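Local coordinates for protein DHC, diheme cytochrome c (Rhodobacter sphaeroides, PDB 2FWT) that carries two covalently attached c-type hemes and probably transfers electrons to its partner, the sphaeroides heme protein SHP, at residues P7-E12 and G53-Y58; L25-W30 and A61-S66. All blocks are in the same frame, centred on the assembly; numbering follows the deposited sequence.

The two contacts share one helix, 49-61, and lie about 14 Å apart, centre to centre. Contact 1 sets helix 7-12 against the middle of that helix. Segment 61-66 of contact 2 begins at the last residue of helix 49-61, and the loop that follows meets the start of helix 27-34 through Ala63, Ala64 and Asp65. Along the chain the segments alternate: 7-12, 25-30, 53-58, then 61-66, so the two pairings interlock in sequence. Both contribute to the same heme pocket (Glu12; Leu25 and Trp30). Together they join three helices of a fold without strands around one of the two hemes, the cofactors on which the presumed electron transfer rests.

Contact 1 (P7-E12 and G53-Y58); sequences PLTRTE and GQIESY
Ile55 of helix 49-61 packs against Leu8, Thr9 and Glu12 of helix 7-12, a helix-helix crossing just ahead of Cys13, the first covalent heme attachment point in this diheme cytochrome c. The short axes pass 9.3 Å apart at a crossing angle of -108°, and the backbones come nearest at Thr9 and Ile55.

The apolar contacts are made by branches that cross roughly at right angles. Leu8 sends CD1 across to Ile55, 3.7 Å from CG1, and the same methyl also rests on CB of Gln54. One turn further on, the CD1 tip of Ile55 meets the aliphatic part of Glu12, 3.8 Å from CB. The Glu12 chain then bends at chi2 (-76°), carrying CD away from the other helix; this residue also touches the heme. Ile55 is further backed by Leu47 and by Met34 of helix 27-34.

Thr9 brings a hydroxyl to the interface. Its OG1 lies anti to the carbonyl carbon (chi1 -58°) and faces the second helix, though only carbon meets it there. CG2 of Ile55 is 3.6 Å away from it. Its hydrogen-bonding partner is instead Asp6 OD1, just before the helix, so the hydroxyl is satisfied within its own part of the chain while its surroundings across the interface stay apolar. The Tyr58 ring approaches obliquely, CD2 lying 3.6 Å from Thr9 OG1.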
loop_
_atom_site.group_PDB
_atom_site.type_symbol
_atom_site.label_atom_id
_atom_site.label_comp_id
_atom_site.label_asym_id
_atom_site.label_seq_id
_atom_site.Cartn_x
_atom_site.Cartn_y
_atom_site.Cartn_z
ATOM N N PRO A 7 5.602 -0.098 -14.279
ATOM C CA PRO A 7 6.308 1.192 -14.245
ATOM C C PRO A 7 5.495 2.415 -13.841
ATOM O O PRO A 7 5.975 3.205 -13.033
ATOM C CB PRO A 7 6.849 1.325 -15.676
ATOM C CG PRO A 7 6.979 -0.093 -16.129
ATOM C CD PRO A 7 5.814 -0.802 -15.559
ATOM N N LEU A 8 4.261 2.562 -14.337
ATOM C CA LEU A 8 3.451 3.729 -13.982
ATOM C C LEU A 8 3.108 3.723 -12.499
ATOM O O LEU A 8 3.146 4.745 -11.842
ATOM C CB LEU A 8 2.118 3.704 -14.725
ATOM C CG LEU A 8 1.421 4.967 -15.221
ATOM C CD1 LEU A 8 -0.052 4.724 -15.351
ATOM C CD2 LEU A 8 1.750 6.272 -14.584
ATOM N N THR A 9 2.684 2.566 -12.005
ATOM C CA THR A 9 2.326 2.451 -10.592
ATOM C C THR A 9 3.574 2.659 -9.734
ATOM O O THR A 9 3.520 3.408 -8.768
ATOM C CB THR A 9 1.673 1.102 -10.287
ATOM O OG1 THR A 9 0.502 0.957 -11.113
ATOM C CG2 THR A 9 1.310 1.016 -8.817
ATOM N N ARG A 10 4.688 2.020 -10.092
ATOM C CA ARG A 10 5.909 2.133 -9.293
ATOM C C ARG A 10 6.358 3.599 -9.225
ATOM O O ARG A 10 6.743 4.070 -8.167
ATOM C CB ARG A 10 7.019 1.203 -9.813
ATOM C CG ARG A 10 8.416 1.317 -9.118
ATOM C CD ARG A 10 8.487 0.527 -7.827
ATOM N NE ARG A 10 9.745 0.549 -7.040
ATOM C CZ ARG A 10 10.399 1.634 -6.590
ATOM N NH1 ARG A 10 10.025 2.879 -6.902
ATOM N NH2 ARG A 10 11.501 1.456 -5.854
ATOM N N THR A 11 6.251 4.320 -10.340
ATOM C CA THR A 11 6.603 5.726 -10.420
ATOM C C THR A 11 5.662 6.615 -9.640
ATOM O O THR A 11 6.095 7.405 -8.808
ATOM C CB THR A 11 6.604 6.180 -11.913
ATOM O OG1 THR A 11 7.703 5.531 -12.561
ATOM C CG2 THR A 11 6.761 7.677 -12.046
ATOM N N GLU A 12 4.363 6.490 -9.858
ATOM C CA GLU A 12 3.465 7.427 -9.223
ATOM C C GLU A 12 3.236 7.123 -7.745
ATOM O O GLU A 12 2.926 8.034 -6.972
ATOM C CB GLU A 12 2.108 7.460 -9.925
ATOM C CG GLU A 12 2.181 7.925 -11.384
ATOM C CD GLU A 12 2.355 9.415 -11.587
ATOM O OE1 GLU A 12 2.362 10.240 -10.629
ATOM O OE2 GLU A 12 2.476 9.769 -12.792
ATOM N N GLY A 53 -6.828 5.577 -13.970
ATOM C CA GLY A 53 -7.448 4.354 -14.464
ATOM C C GLY A 53 -6.467 3.246 -14.776
ATOM O O GLY A 53 -6.728 2.057 -14.514
ATOM N N GLN A 54 -5.337 3.599 -15.356
ATOM C CA GLN A 54 -4.302 2.601 -15.631
ATOM C C GLN A 54 -3.718 1.968 -14.366
ATOM O O GLN A 54 -3.482 0.749 -14.339
ATOM C CB GLN A 54 -3.131 3.158 -16.464
ATOM C CG GLN A 54 -3.442 3.347 -17.952
ATOM C CD GLN A 54 -3.337 2.106 -18.891
ATOM O OE1 GLN A 54 -3.496 2.284 -20.103
ATOM N NE2 GLN A 54 -3.063 0.889 -18.369
ATOM N N ILE A 55 -3.445 2.794 -13.357
ATOM C CA ILE A 55 -2.868 2.291 -12.107
ATOM C C ILE A 55 -3.932 1.433 -11.435
ATOM O O ILE A 55 -3.660 0.319 -10.987
ATOM C CB ILE A 55 -2.404 3.436 -11.216
ATOM C CG1 ILE A 55 -1.195 4.122 -11.881
ATOM C CG2 ILE A 55 -2.139 3.016 -9.785
ATOM C CD1 ILE A 55 -0.889 5.458 -11.265
ATOM N N GLU A 56 -5.145 1.955 -11.391
ATOM C CA GLU A 56 -6.231 1.221 -10.759
ATOM C C GLU A 56 -6.447 -0.142 -11.407
ATOM O O GLU A 56 -6.649 -1.157 -10.748
ATOM C CB GLU A 56 -7.516 2.041 -10.763
ATOM C CG GLU A 56 -8.621 1.352 -9.994
ATOM C CD GLU A 56 -9.923 2.121 -9.941
ATOM O OE1 GLU A 56 -9.915 3.335 -10.244
ATOM O OE2 GLU A 56 -10.947 1.488 -9.598
ATOM N N SER A 57 -6.427 -0.183 -12.719
ATOM C CA SER A 57 -6.616 -1.454 -13.414
ATOM C C SER A 57 -5.543 -2.485 -13.009
ATOM O O SER A 57 -5.855 -3.653 -12.768
ATOM C CB SER A 57 -6.651 -1.238 -14.938
ATOM O OG SER A 57 -6.580 -2.510 -15.606
ATOM N N TYR A 58 -4.287 -2.048 -12.902
ATOM C CA TYR A 58 -3.202 -2.920 -12.501
ATOM C C TYR A 58 -3.414 -3.410 -11.065
ATOM O O TYR A 58 -3.280 -4.612 -10.790
ATOM C CB TYR A 58 -1.836 -2.204 -12.647
ATOM C CG TYR A 58 -0.723 -2.898 -11.900
ATOM C CD1 TYR A 58 -0.069 -3.976 -12.452
ATOM C CD2 TYR A 58 -0.328 -2.477 -10.626
ATOM C CE1 TYR A 58 0.909 -4.654 -11.748
ATOM C CE2 TYR A 58 0.682 -3.143 -9.928
ATOM C CZ TYR A 58 1.294 -4.214 -10.502
ATOM O OH TYR A 58 2.285 -4.885 -9.840
#

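Contact 2 (L25-W30 and A61-S66); sequences LPARSW and ANAADS. With HEC (heme c), chain C.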
loop_
_atom_site.group_PDB
_atom_site.type_symbol
_atom_site.label_atom_id
_atom_site.label_comp_id
_atom_site.label_asym_id
_atom_site.label_seq_id
_atom_site.Cartn_x
_atom_site.Cartn_y
_atom_site.Cartn_z
ATOM N N LEU A 25 -3.867 -5.665 -0.768
ATOM C CA LEU A 25 -5.230 -5.206 -0.528
ATOM C C LEU A 25 -6.195 -5.832 -1.521
ATOM O O LEU A 25 -5.821 -6.166 -2.655
ATOM C CB LEU A 25 -5.331 -3.670 -0.644
ATOM C CG LEU A 25 -4.668 -2.856 0.488
ATOM C CD1 LEU A 25 -4.721 -1.392 0.148
ATOM C CD2 LEU A 25 -5.390 -3.104 1.799
ATOM N N PRO A 26 -7.451 -5.981 -1.106
ATOM C CA PRO A 26 -8.456 -6.428 -2.055
ATOM C C PRO A 26 -8.839 -5.354 -3.076
ATOM O O PRO A 26 -8.652 -4.149 -2.848
ATOM C CB PRO A 26 -9.630 -6.781 -1.174
ATOM C CG PRO A 26 -9.472 -5.910 0.042
ATOM C CD PRO A 26 -8.000 -5.790 0.257
ATOM N N ALA A 27 -9.407 -5.799 -4.183
ATOM C CA ALA A 27 -9.766 -4.900 -5.295
ATOM C C ALA A 27 -10.607 -3.719 -4.848
ATOM O O ALA A 27 -10.337 -2.567 -5.239
ATOM C CB ALA A 27 -10.438 -5.660 -6.396
ATOM N N ARG A 28 -11.602 -3.962 -4.016
ATOM C CA ARG A 28 -12.487 -2.867 -3.601
ATOM C C ARG A 28 -11.771 -1.754 -2.837
ATOM O O ARG A 28 -12.166 -0.601 -2.914
ATOM C CB ARG A 28 -13.633 -3.396 -2.771
ATOM C CG ARG A 28 -13.254 -3.924 -1.408
ATOM C CD ARG A 28 -14.437 -4.737 -0.861
ATOM N NE ARG A 28 -14.126 -5.275 0.448
ATOM C CZ ARG A 28 -13.451 -6.410 0.675
ATOM N NH1 ARG A 28 -13.026 -7.169 -0.316
ATOM N NH2 ARG A 28 -13.208 -6.775 1.922
ATOM N N SER A 29 -10.709 -2.123 -2.118
ATOM C CA SER A 29 -9.872 -1.191 -1.369
ATOM C C SER A 29 -9.015 -0.344 -2.316
ATOM O O SER A 29 -8.940 0.870 -2.173
ATOM C CB SER A 29 -8.993 -1.929 -0.363
ATOM O OG SER A 29 -9.771 -2.551 0.672
ATOM N N TRP A 30 -8.376 -0.970 -3.300
ATOM C CA TRP A 30 -7.655 -0.194 -4.306
ATOM C C TRP A 30 -8.578 0.767 -5.050
ATOM O O TRP A 30 -8.224 1.926 -5.271
ATOM C CB TRP A 30 -6.938 -1.101 -5.273
ATOM C CG TRP A 30 -5.779 -1.883 -4.700
ATOM C CD1 TRP A 30 -5.627 -3.221 -4.726
ATOM C CD2 TRP A 30 -4.616 -1.361 -4.054
ATOM N NE1 TRP A 30 -4.481 -3.568 -4.143
ATOM C CE2 TRP A 30 -3.815 -2.450 -3.733
ATOM C CE3 TRP A 30 -4.177 -0.063 -3.718
ATOM C CZ2 TRP A 30 -2.579 -2.316 -3.092
ATOM C CZ3 TRP A 30 -2.933 0.081 -3.094
ATOM C CH2 TRP A 30 -2.149 -1.031 -2.796
ATOM N N ALA A 61 -6.381 -5.865 -10.887
ATOM C CA ALA A 61 -6.089 -7.134 -11.555
ATOM C C ALA A 61 -5.137 -7.999 -10.756
ATOM O O ALA A 61 -5.135 -9.218 -10.940
ATOM C CB ALA A 61 -5.485 -6.879 -12.956
ATOM N N ASN A 62 -4.343 -7.375 -9.884
ATOM C CA ASN A 62 -3.351 -8.049 -9.085
ATOM C C ASN A 62 -3.609 -8.026 -7.584
ATOM O O ASN A 62 -2.741 -8.363 -6.789
ATOM C CB ASN A 62 -1.979 -7.484 -9.442
ATOM C CG ASN A 62 -1.596 -7.814 -10.844
ATOM O OD1 ASN A 62 -1.197 -8.939 -11.086
ATOM N ND2 ASN A 62 -1.762 -6.874 -11.797
ATOM N N ALA A 63 -4.858 -7.749 -7.221
ATOM C CA ALA A 63 -5.253 -7.517 -5.846
ATOM C C ALA A 63 -5.221 -8.831 -5.049
ATOM O O ALA A 63 -5.120 -9.936 -5.627
ATOM C CB ALA A 63 -6.625 -6.912 -5.830
ATOM N N ALA A 64 -5.276 -8.703 -3.734
ATOM C CA ALA A 64 -5.311 -9.843 -2.824
ATOM C C ALA A 64 -6.397 -10.878 -3.137
ATOM O O ALA A 64 -6.187 -12.087 -2.920
ATOM C CB ALA A 64 -5.463 -9.357 -1.397
ATOM N N ASP A 65 -7.546 -10.405 -3.621
ATOM C CA ASP A 65 -8.692 -11.256 -3.948
ATOM C C ASP A 65 -8.875 -11.484 -5.446
ATOM O O ASP A 65 -9.930 -11.938 -5.868
ATOM C CB ASP A 65 -9.974 -10.691 -3.343
ATOM C CG ASP A 65 -10.301 -9.292 -3.838
ATOM O OD1 ASP A 65 -9.417 -8.623 -4.438
ATOM O OD2 ASP A 65 -11.449 -8.856 -3.627
ATOM N N SER A 66 -7.831 -11.225 -6.226
ATOM C CA SER A 66 -7.888 -11.440 -7.667
ATOM C C SER A 66 -7.779 -12.916 -8.014
ATOM O O SER A 66 -7.234 -13.707 -7.248
ATOM C CB SER A 66 -6.790 -10.640 -8.371
ATOM O OG SER A 66 -5.509 -11.059 -7.992
HETATM FE FE HEC C . -0.178 6.849 -0.441
HETATM C CHA HEC C . -0.717 5.850 2.745
HETATM C CHB HEC C . -1.333 3.826 -1.591
HETATM C CHC HEC C . 0.474 7.795 -3.630
HETATM C CHD HEC C . 0.827 9.914 0.661
HETATM N NA HEC C . -0.860 5.153 0.398
HETATM C C1A HEC C . -1.014 4.947 1.758
HETATM C C2A HEC C . -1.544 3.637 2.003
HETATM C C3A HEC C . -1.706 3.061 0.793
HETATM C C4A HEC C . -1.275 4.003 -0.227
HETATM C CMA HEC C . -2.228 1.666 0.506
HETATM C CAA HEC C . -1.834 3.049 3.389
HETATM C CBA HEC C . -0.582 2.501 4.071
HETATM C CGA HEC C . -0.982 1.703 5.297
HETATM O O1A HEC C . -1.338 0.518 5.136
HETATM O O2A HEC C . -0.936 2.246 6.433
HETATM N NB HEC C . -0.385 5.977 -2.265
HETATM C C1B HEC C . -0.956 4.754 -2.533
HETATM C C2B HEC C . -1.063 4.592 -3.965
HETATM C C3B HEC C . -0.570 5.715 -4.527
HETATM C C4B HEC C . -0.077 6.568 -3.464
HETATM C CMB HEC C . -1.734 3.359 -4.609
HETATM C CAB HEC C . -0.482 6.100 -6.021
HETATM C CBB HEC C . -1.701 6.318 -6.623
HETATM N NC HEC C . 0.533 8.533 -1.302
HETATM C C1C HEC C . 0.741 8.714 -2.653
HETATM C C2C HEC C . 1.332 10.009 -2.869
HETATM C C3C HEC C . 1.421 10.618 -1.685
HETATM C C4C HEC C . 0.929 9.687 -0.683
HETATM C CMC HEC C . 1.721 10.564 -4.248
HETATM C CAC HEC C . 1.948 12.052 -1.399
HETATM C CBC HEC C . 1.407 13.112 -2.076
HETATM N ND HEC C . -0.005 7.711 1.350
HETATM C C1D HEC C . 0.403 9.023 1.593
HETATM C C2D HEC C . 0.338 9.303 3.010
HETATM C C3D HEC C . -0.139 8.052 3.677
HETATM C C4D HEC C . -0.322 7.116 2.573
HETATM C CMD HEC C . 0.635 10.601 3.703
HETATM C CAD HEC C . -0.363 7.875 5.173
HETATM C CBD HEC C . 0.942 7.376 5.808
HETATM C CGD HEC C . 0.827 7.253 7.307
HETATM O O1D HEC C . -0.322 7.242 7.812
HETATM O O2D HEC C . 1.903 7.155 7.979
HETATM O O HOH W 1 -12.677 -6.533 -3.370
#
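Ala64 N donates to Leu25 O at 2.8 Å, from above the carbonyl plane, one of two short hydrogen bonds that tie the loop after helix 49-61 to the start of helix 27-34. In the other, Ala27 N reaches OD1 of Asp65, also at 2.8 Å and nearly straight (163°), on the syn side of the carboxylate. Ala63 to Ser66 form a type I beta turn, which presents Ala64 N and the Asp65 side chain to the helix start. Pro26 is the N-cap residue, so the loop aspartate serves an N-H of the first helical turn. The second oxygen, Asp65 OD2, takes a bond from a water 2.6 Å away, and that water accepts from both Arg28 N and Arg28 NH1. Arg28 and Asp65 are linked through it rather than directly, NH1 staying 4.0 Å from OD2.

Behind these polar groups, Ala63 CB packs 3.4 Å from Leu25 O and meets the indole edge of Trp30 near CD1. Leu25 CB lies over one face of the same indole, whose NE1 hydrogen-bonds to Ala22 O. Trp30 CZ3 comes within 3.8 Å of heme methyl CMB.

With Ala27 N and the charge of Arg28 close by, the Asp65 carboxylate is probably stabilised in its charged form.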